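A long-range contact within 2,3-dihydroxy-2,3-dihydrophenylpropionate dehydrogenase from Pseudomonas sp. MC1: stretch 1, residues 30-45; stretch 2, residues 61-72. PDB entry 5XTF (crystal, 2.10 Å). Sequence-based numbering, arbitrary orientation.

Stretch 1 30-45: GAGSGIGLELVRSFKL
Stretch 2 (61-72) ALLCNEFKDALE

How are the two backbones laid against each other? Stretch 1 begins as a loop and becomes a helix that runs through Leu-45 and beyond; stretch 2 opens within a helix that began earlier in the chain and lasts to Phe-67. The two helices run nearly parallel, their N-to-C directions 22° apart (signed crossing angle -22°), with axes no closer than 12.0 Å, so side chains must fill the space between them. The register is set by three CA-to-CA pairs: Gly-32 to Leu-63 at 7.4 Å, Arg-41 to Phe-67 at 9.0 Å and Lys-44 to Leu-71 at 8.9 Å. No hydrogen bond crosses the contact, which buries 492 Å² summed over both sides.

What does the glycine-rich start of stretch 1 contribute? Gly-30 (phi/psi 57/40) and Gly-34 (54/-135) have positive phi, which glycine tolerates easily, while Ala-31 and Gly-32 lie near -95/0. Two backbone oxygens here meet stretch 2: Ala-31 O is 4.3 Å from Leu-63 CD2, and Gly-32 O is 4.1 Å from Leu-62 CD1. At Gly-36, already helical at -64/-38, a CB would come within 1.8 Å of Gly-30 O, so the lack of a side chain lets loop and helix fold closely together.

Which side chains form the apolar part of the contact? Leu-37 (chi1 t, chi2 p) starts sideways, but its end comes nearer: Leu-37 CD1 lies 3.5 Å from Leu-63 CD2 and 3.8 Å from Leu-62 CD2. Leu-62 is tt and Leu-63 is mt. One turn on, Val-40 (chi1 t) points toward stretch 2, and its CG1 serves three partners, lying 4.1 Å from Leu-63 CD2, 3.8 Å from Phe-67 CE2 and 3.8 Å from Leu-71 CD1. These methyl and ring contacts fill part of the space between the backbones.

How does Arg-41 combine charge with packing? Its extended side chain (m, t, t, chi4 163°) brings Arg-41 NE to 3.0 Å from Glu-66 OE1, a salt bridge across the stretches; Glu-66 reaches out with chi1 and chi2 both t. Within stretch 1, Arg-41 NH1 also pairs with Glu-38 OE2 at 2.7 Å, a salt bridge with a weak hydrogen bond, so the cation is shared by two carboxylates. The aliphatic stem packs too, with Arg-41 CG 3.9 Å from Phe-67 CZ at the ring edge.

How does Lys-44 close the contact where the second helix ends? Phe-67 (chi1 m, chi2 -78°) begins a type II' turn ending at Ala-70, closed by Ala-70 N to Phe-67 O at 3.1 Å, with Lys-68 at 60/-111 and Asp-69 at -122/13. The CA-to-CB bond of Lys-44 (t, p, t, p) points toward stretch 2, and its methylenes pack there: Lys-44 CG is 3.6 Å from Phe-67 CE1, Lys-44 CD 3.5 Å from Leu-71 CD2, and Lys-44 CE 3.7 Å from Ala-70 CB. Leu-71 is mt.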

ATOM      1  N   GLY B  30      11.375 -10.199  23.670  1.00 28.44           N
ATOM      2  CA  GLY B  30      12.343  -9.126  23.458  1.00 26.52           C
ATOM      3  C   GLY B  30      12.326  -8.056  24.535  1.00 27.41           C
ATOM      4  O   GLY B  30      12.474  -6.868  24.230  1.00 31.48           O
ATOM      5  N   ALA B  31      12.182  -8.448  25.798  1.00 31.53           N
ATOM      6  CA  ALA B  31      11.813  -7.508  26.857  1.00 27.89           C
ATOM      7  C   ALA B  31      12.987  -6.943  27.658  1.00 31.90           C
ATOM      8  O   ALA B  31      12.768  -6.105  28.540  1.00 34.52           O
ATOM      9  CB  ALA B  31      10.828  -8.182  27.815  1.00 27.99           C
ATOM     10  N   GLY B  32      14.212  -7.379  27.404  1.00 33.18           N
ATOM     11  CA  GLY B  32      15.349  -6.950  28.187  1.00 31.63           C
ATOM     12  C   GLY B  32      16.111  -5.765  27.650  1.00 38.80           C
ATOM     13  O   GLY B  32      17.085  -5.341  28.279  1.00 39.55           O
ATOM     14  N   SER B  33      15.681  -5.187  26.534  1.00 35.14           N
ATOM     15  CA  SER B  33      16.409  -4.080  25.938  1.00 33.67           C
ATOM     16  C   SER B  33      15.455  -3.288  25.060  1.00 31.37           C
ATOM     17  O   SER B  33      14.372  -3.760  24.704  1.00 30.69           O
ATOM     18  CB  SER B  33      17.576  -4.587  25.099  1.00 32.50           C
ATOM     19  OG  SER B  33      17.059  -5.261  23.964  1.00 35.79           O
ATOM     20  N   GLY B  34      15.886  -2.072  24.717  1.00 32.84           N
ATOM     21  CA  GLY B  34      15.241  -1.291  23.674  1.00 29.90           C
ATOM     22  C   GLY B  34      13.767  -1.126  23.910  1.00 31.16           C
ATOM     23  O   GLY B  34      13.325  -0.858  25.040  1.00 32.05           O
ATOM     24  N   ILE B  35      12.982  -1.317  22.844  1.00 25.64           N
ATOM     25  CA  ILE B  35      11.546  -1.062  22.927  1.00 27.22           C
ATOM     26  C   ILE B  35      10.878  -2.017  23.912  1.00 24.84           C
ATOM     27  O   ILE B  35       9.968  -1.631  24.656  1.00 26.33           O
ATOM     28  CB  ILE B  35      10.912  -1.145  21.528  1.00 29.90           C
ATOM     29  CG1 ILE B  35      11.366   0.035  20.666  1.00 29.24           C
ATOM     30  CG2 ILE B  35       9.391  -1.212  21.623  1.00 22.10           C
ATOM     31  CD1 ILE B  35      10.854  -0.033  19.229  1.00 29.97           C
ATOM     32  N   GLY B  36      11.325  -3.269  23.951  1.00 26.67           N
ATOM     33  CA  GLY B  36      10.643  -4.259  24.774  1.00 25.54           C
ATOM     34  C   GLY B  36      10.711  -3.948  26.252  1.00 25.88           C
ATOM     35  O   GLY B  36       9.742  -4.156  26.985  1.00 28.03           O
ATOM     36  N   LEU B  37      11.855  -3.441  26.710  1.00 29.16           N
ATOM     37  CA  LEU B  37      11.981  -3.033  28.105  1.00 29.38           C
ATOM     38  C   LEU B  37      11.046  -1.866  28.419  1.00 29.69           C
ATOM     39  O   LEU B  37      10.436  -1.812  29.494  1.00 24.04           O
ATOM     40  CB  LEU B  37      13.438  -2.677  28.393  1.00 31.15           C
ATOM     41  CG  LEU B  37      13.870  -1.969  29.678  1.00 37.54           C
ATOM     42  CD1 LEU B  37      13.455  -2.731  30.914  1.00 33.27           C
ATOM     43  CD2 LEU B  37      15.383  -1.833  29.637  1.00 40.31           C
ATOM     44  N   GLU B  38      10.881  -0.946  27.469  1.00 29.43           N
ATOM     45  CA  GLU B  38       9.962   0.160  27.699  1.00 24.32           C
ATOM     46  C   GLU B  38       8.513  -0.302  27.674  1.00 26.65           C
ATOM     47  O   GLU B  38       7.661   0.308  28.327  1.00 27.90           O
ATOM     48  CB  GLU B  38      10.196   1.257  26.670  1.00 27.77           C
ATOM     49  CG  GLU B  38      11.520   1.987  26.860  1.00 32.93           C
ATOM     50  CD  GLU B  38      11.687   2.585  28.271  1.00 40.15           C
ATOM     51  OE1 GLU B  38      10.707   3.131  28.850  1.00 37.00           O
ATOM     52  OE2 GLU B  38      12.815   2.504  28.795  1.00 43.98           O
ATOM     53  N   LEU B  39       8.215  -1.374  26.945  1.00 21.68           N
ATOM     54  CA  LEU B  39       6.868  -1.928  26.994  1.00 25.24           C
ATOM     55  C   LEU B  39       6.570  -2.506  28.372  1.00 26.70           C
ATOM     56  O   LEU B  39       5.465  -2.327  28.906  1.00 27.53           O
ATOM     57  CB  LEU B  39       6.699  -2.986  25.903  1.00 21.96           C
ATOM     58  CG  LEU B  39       6.863  -2.449  24.480  1.00 23.68           C
ATOM     59  CD1 LEU B  39       6.629  -3.553  23.444  1.00 24.35           C
ATOM     60  CD2 LEU B  39       5.922  -1.281  24.265  1.00 23.88           C
ATOM     61  N   VAL B  40       7.553  -3.180  28.974  1.00 23.30           N
ATOM     62  CA  VAL B  40       7.405  -3.640  30.352  1.00 24.30           C
ATOM     63  C   VAL B  40       7.097  -2.471  31.272  1.00 25.89           C
ATOM     64  O   VAL B  40       6.112  -2.483  32.019  1.00 26.42           O
ATOM     65  CB  VAL B  40       8.672  -4.375  30.811  1.00 24.65           C
ATOM     66  CG1 VAL B  40       8.609  -4.605  32.338  1.00 23.75           C
ATOM     67  CG2 VAL B  40       8.834  -5.663  30.046  1.00 23.52           C
ATOM     68  N   ARG B  41       7.940  -1.441  31.230  1.00 24.63           N
ATOM     69  CA  ARG B  41       7.729  -0.292  32.092  1.00 24.01           C
ATOM     70  C   ARG B  41       6.398   0.382  31.794  1.00 28.05           C
ATOM     71  O   ARG B  41       5.697   0.819  32.713  1.00 27.59           O
ATOM     72  CB  ARG B  41       8.888   0.685  31.938  1.00 26.65           C
ATOM     73  CG  ARG B  41      10.209   0.081  32.360  1.00 27.69           C
ATOM     74  CD  ARG B  41      11.388   0.977  32.018  1.00 33.71           C
ATOM     75  NE  ARG B  41      12.647   0.370  32.441  1.00 34.83           N
ATOM     76  CZ  ARG B  41      13.851   0.741  32.014  1.00 41.94           C
ATOM     77  NH1 ARG B  41      13.971   1.725  31.131  1.00 40.30           N
ATOM     78  NH2 ARG B  41      14.942   0.117  32.460  1.00 43.06           N
ATOM     79  N   SER B  42       6.013   0.450  30.519  1.00 27.44           N
ATOM     80  CA  SER B  42       4.787   1.165  30.178  1.00 25.24           C
ATOM     81  C   SER B  42       3.545   0.388  30.590  1.00 25.49           C
ATOM     82  O   SER B  42       2.575   0.974  31.087  1.00 26.68           O
ATOM     83  CB  SER B  42       4.757   1.466  28.682  1.00 28.09           C
ATOM     84  OG  SER B  42       5.509   2.631  28.427  1.00 31.72           O
ATOM     85  N   PHE B  43       3.532  -0.922  30.353  1.00 25.58           N
ATOM     86  CA  PHE B  43       2.344  -1.694  30.690  1.00 24.77           C
ATOM     87  C   PHE B  43       2.226  -1.865  32.199  1.00 28.07           C
ATOM     88  O   PHE B  43       1.119  -1.802  32.756  1.00 27.64           O
ATOM     89  CB  PHE B  43       2.368  -3.047  29.971  1.00 25.28           C
ATOM     90  CG  PHE B  43       1.850  -2.998  28.546  1.00 28.34           C
ATOM     91  CD1 PHE B  43       2.703  -2.715  27.481  1.00 28.97           C
ATOM     92  CD2 PHE B  43       0.509  -3.237  28.268  1.00 30.92           C
ATOM     93  CE1 PHE B  43       2.223  -2.667  26.148  1.00 23.79           C
ATOM     94  CE2 PHE B  43       0.027  -3.195  26.934  1.00 30.79           C
ATOM     95  CZ  PHE B  43       0.889  -2.903  25.886  1.00 19.64           C
ATOM     96  N   LYS B  44       3.358  -2.054  32.882  1.00 28.43           N
ATOM     97  CA  LYS B  44       3.339  -2.056  34.347  1.00 27.41           C
ATOM     98  C   LYS B  44       2.775  -0.750  34.881  1.00 29.94           C
ATOM     99  O   LYS B  44       1.951  -0.748  35.799  1.00 34.08           O
ATOM    100  CB  LYS B  44       4.745  -2.283  34.896  1.00 27.23           C
ATOM    101  CG  LYS B  44       4.770  -2.842  36.293  1.00 34.72           C
ATOM    102  CD  LYS B  44       4.552  -4.338  36.267  1.00 38.46           C
ATOM    103  CE  LYS B  44       4.452  -4.878  37.678  1.00 34.66           C
ATOM    104  NZ  LYS B  44       3.194  -4.426  38.333  1.00 39.14           N
ATOM    105  N   LEU B  45       3.189   0.374  34.300  1.00 29.12           N
ATOM    106  CA  LEU B  45       2.700   1.665  34.767  1.00 31.95           C
ATOM    107  C   LEU B  45       1.202   1.828  34.510  1.00 35.10           C
ATOM    108  O   LEU B  45       0.499   2.439  35.323  1.00 36.68           O
ATOM    109  CB  LEU B  45       3.505   2.784  34.106  1.00 32.76           C
ATOM    110  CG  LEU B  45       3.274   4.212  34.583  1.00 39.69           C
ATOM    111  CD1 LEU B  45       3.513   4.318  36.087  1.00 35.18           C
ATOM    112  CD2 LEU B  45       4.168   5.168  33.790  1.00 36.12           C
ATOM    113  N   ALA B  61      18.356  -9.393  35.669  1.00 30.83           N
ATOM    114  CA  ALA B  61      18.711  -8.604  36.843  1.00 31.25           C
ATOM    115  C   ALA B  61      18.289  -7.155  36.667  1.00 35.16           C
ATOM    116  O   ALA B  61      17.870  -6.497  37.632  1.00 36.05           O
ATOM    117  CB  ALA B  61      20.212  -8.700  37.104  1.00 26.78           C
ATOM    118  N   LEU B  62      18.395  -6.641  35.441  1.00 31.14           N
ATOM    119  CA  LEU B  62      17.886  -5.309  35.154  1.00 33.69           C
ATOM    120  C   LEU B  62      16.405  -5.200  35.509  1.00 34.80           C
ATOM    121  O   LEU B  62      15.976  -4.211  36.120  1.00 32.90           O
ATOM    122  CB  LEU B  62      18.135  -4.995  33.682  1.00 36.93           C
ATOM    123  CG  LEU B  62      18.005  -3.588  33.099  1.00 41.96           C
ATOM    124  CD1 LEU B  62      18.555  -3.627  31.682  1.00 38.23           C
ATOM    125  CD2 LEU B  62      16.562  -3.087  33.079  1.00 42.87           C
ATOM    126  N   LEU B  63      15.607  -6.213  35.151  1.00 28.89           N
ATOM    127  CA  LEU B  63      14.170  -6.150  35.407  1.00 29.74           C
ATOM    128  C   LEU B  63      13.843  -6.346  36.880  1.00 35.32           C
ATOM    129  O   LEU B  63      12.847  -5.791  37.363  1.00 32.56           O
ATOM    130  CB  LEU B  63      13.426  -7.197  34.576  1.00 29.03           C
ATOM    131  CG  LEU B  63      13.309  -6.936  33.073  1.00 30.62           C
ATOM    132  CD1 LEU B  63      12.540  -8.068  32.425  1.00 26.47           C
ATOM    133  CD2 LEU B  63      12.605  -5.597  32.820  1.00 32.39           C
ATOM    134  N   CYS B  64      14.654  -7.143  37.599  1.00 29.90           N
ATOM    135  CA  CYS B  64      14.431  -7.371  39.025  1.00 34.72           C
ATOM    136  C   CYS B  64      14.823  -6.154  39.858  1.00 32.14           C
ATOM    137  O   CYS B  64      14.089  -5.760  40.771  1.00 32.87           O
ATOM    138  CB  CYS B  64      15.201  -8.606  39.490  1.00 35.59           C
ATOM    139  SG  CYS B  64      14.534 -10.140  38.804  1.00 43.39           S
ATOM    140  N   ASN B  65      15.971  -5.545  39.558  1.00 28.54           N
ATOM    141  CA  ASN B  65      16.349  -4.317  40.247  1.00 29.47           C
ATOM    142  C   ASN B  65      15.233  -3.287  40.215  1.00 31.25           C
ATOM    143  O   ASN B  65      15.112  -2.479  41.137  1.00 32.11           O
ATOM    144  CB  ASN B  65      17.598  -3.706  39.616  1.00 29.94           C
ATOM    145  CG  ASN B  65      18.819  -4.577  39.757  1.00 30.67           C
ATOM    146  OD1 ASN B  65      18.806  -5.598  40.443  1.00 28.31           O
ATOM    147  ND2 ASN B  65      19.897  -4.164  39.110  1.00 33.86           N
ATOM    148  N   GLU B  66      14.423  -3.280  39.156  1.00 33.25           N
ATOM    149  CA  GLU B  66      13.384  -2.262  39.062  1.00 33.02           C
ATOM    150  C   GLU B  66      12.062  -2.748  39.632  1.00 30.10           C
ATOM    151  O   GLU B  66      11.389  -2.001  40.344  1.00 32.00           O
ATOM    152  CB  GLU B  66      13.204  -1.809  37.601  1.00 32.73           C
ATOM    153  CG  GLU B  66      12.161  -0.683  37.409  1.00 34.24           C
ATOM    154  CD  GLU B  66      12.300   0.088  36.066  1.00 40.99           C
ATOM    155  OE1 GLU B  66      13.332  -0.035  35.357  1.00 35.96           O
ATOM    156  OE2 GLU B  66      11.361   0.847  35.730  1.00 42.04           O
ATOM    157  N   PHE B  67      11.682  -3.994  39.363  1.00 31.92           N
ATOM    158  CA  PHE B  67      10.339  -4.452  39.678  1.00 30.59           C
ATOM    159  C   PHE B  67      10.304  -5.550  40.723  1.00 35.28           C
ATOM    160  O   PHE B  67       9.216  -6.074  41.002  1.00 35.42           O
ATOM    161  CB  PHE B  67       9.628  -4.951  38.414  1.00 29.93           C
ATOM    162  CG  PHE B  67       9.433  -3.891  37.376  1.00 29.73           C
ATOM    163  CD1 PHE B  67       8.430  -2.954  37.515  1.00 29.62           C
ATOM    164  CD2 PHE B  67      10.254  -3.828  36.268  1.00 29.41           C
ATOM    165  CE1 PHE B  67       8.251  -1.964  36.574  1.00 31.64           C
ATOM    166  CE2 PHE B  67      10.076  -2.845  35.319  1.00 31.06           C
ATOM    167  CZ  PHE B  67       9.072  -1.907  35.478  1.00 26.58           C
ATOM    168  N   LYS B  68      11.456  -5.925  41.287  1.00 33.75           N
ATOM    169  CA  LYS B  68      11.530  -6.952  42.320  1.00 35.57           C
ATOM    170  C   LYS B  68      10.999  -8.275  41.797  1.00 32.20           C
ATOM    171  O   LYS B  68      11.618  -8.904  40.937  1.00 34.10           O
ATOM    172  CB  LYS B  68      10.755  -6.522  43.577  1.00 34.89           C
ATOM    173  CG  LYS B  68      11.400  -5.351  44.284  1.00 38.40           C
ATOM    174  CD  LYS B  68      10.442  -4.600  45.194  1.00 44.06           C
ATOM    175  CE  LYS B  68      11.099  -3.326  45.730  1.00 46.06           C
ATOM    176  NZ  LYS B  68      10.161  -2.474  46.521  1.00 49.58           N
ATOM    177  N   ASP B  69       9.854  -8.708  42.317  1.00 39.16           N
ATOM    178  CA  ASP B  69       9.252  -9.973  41.916  1.00 37.65           C
ATOM    179  C   ASP B  69       7.848  -9.801  41.365  1.00 34.48           C
ATOM    180  O   ASP B  69       7.126 -10.798  41.222  1.00 31.60           O
ATOM    181  CB  ASP B  69       9.234 -10.942  43.099  1.00 44.48           C
ATOM    182  CG  ASP B  69      10.447 -11.827  43.123  1.00 52.23           C
ATOM    183  OD1 ASP B  69      10.916 -12.211  42.022  1.00 53.60           O
ATOM    184  OD2 ASP B  69      10.936 -12.123  44.236  1.00 53.91           O
ATOM    185  N   ALA B  70       7.439  -8.558  41.062  1.00 30.67           N
ATOM    186  CA  ALA B  70       6.115  -8.336  40.486  1.00 35.62           C
ATOM    187  C   ALA B  70       5.982  -8.964  39.093  1.00 36.04           C
ATOM    188  O   ALA B  70       4.867  -9.321  38.686  1.00 34.18           O
ATOM    189  CB  ALA B  70       5.803  -6.840  40.444  1.00 27.18           C
ATOM    190  N   LEU B  71       7.089  -9.129  38.363  1.00 31.37           N
ATOM    191  CA  LEU B  71       7.036  -9.701  37.025  1.00 31.98           C
ATOM    192  C   LEU B  71       7.226 -11.206  37.084  1.00 34.43           C
ATOM    193  O   LEU B  71       7.742 -11.764  38.055  1.00 34.26           O
ATOM    194  CB  LEU B  71       8.106  -9.103  36.110  1.00 29.74           C
ATOM    195  CG  LEU B  71       8.180  -7.584  36.061  1.00 33.55           C
ATOM    196  CD1 LEU B  71       9.272  -7.154  35.118  1.00 28.57           C
ATOM    197  CD2 LEU B  71       6.843  -6.978  35.666  1.00 28.65           C
ATOM    198  N   GLU B  72       6.787 -11.862  36.025  1.00 33.28           N
ATOM    199  CA  GLU B  72       7.149 -13.241  35.754  1.00 30.53           C
ATOM    200  C   GLU B  72       8.141 -13.185  34.608  1.00 31.28           C
ATOM    201  O   GLU B  72       7.840 -12.601  33.565  1.00 32.62           O
ATOM    202  CB  GLU B  72       5.917 -14.068  35.391  1.00 28.53           C
ATOM    203  CG  GLU B  72       6.131 -15.569  35.424  1.00 36.42           C
ATOM    204  CD  GLU B  72       6.498 -16.087  36.819  1.00 37.19           C
ATOM    205  OE1 GLU B  72       5.992 -15.542  37.831  1.00 40.61           O
ATOM    206  OE2 GLU B  72       7.286 -17.047  36.903  1.00 44.04           O
TER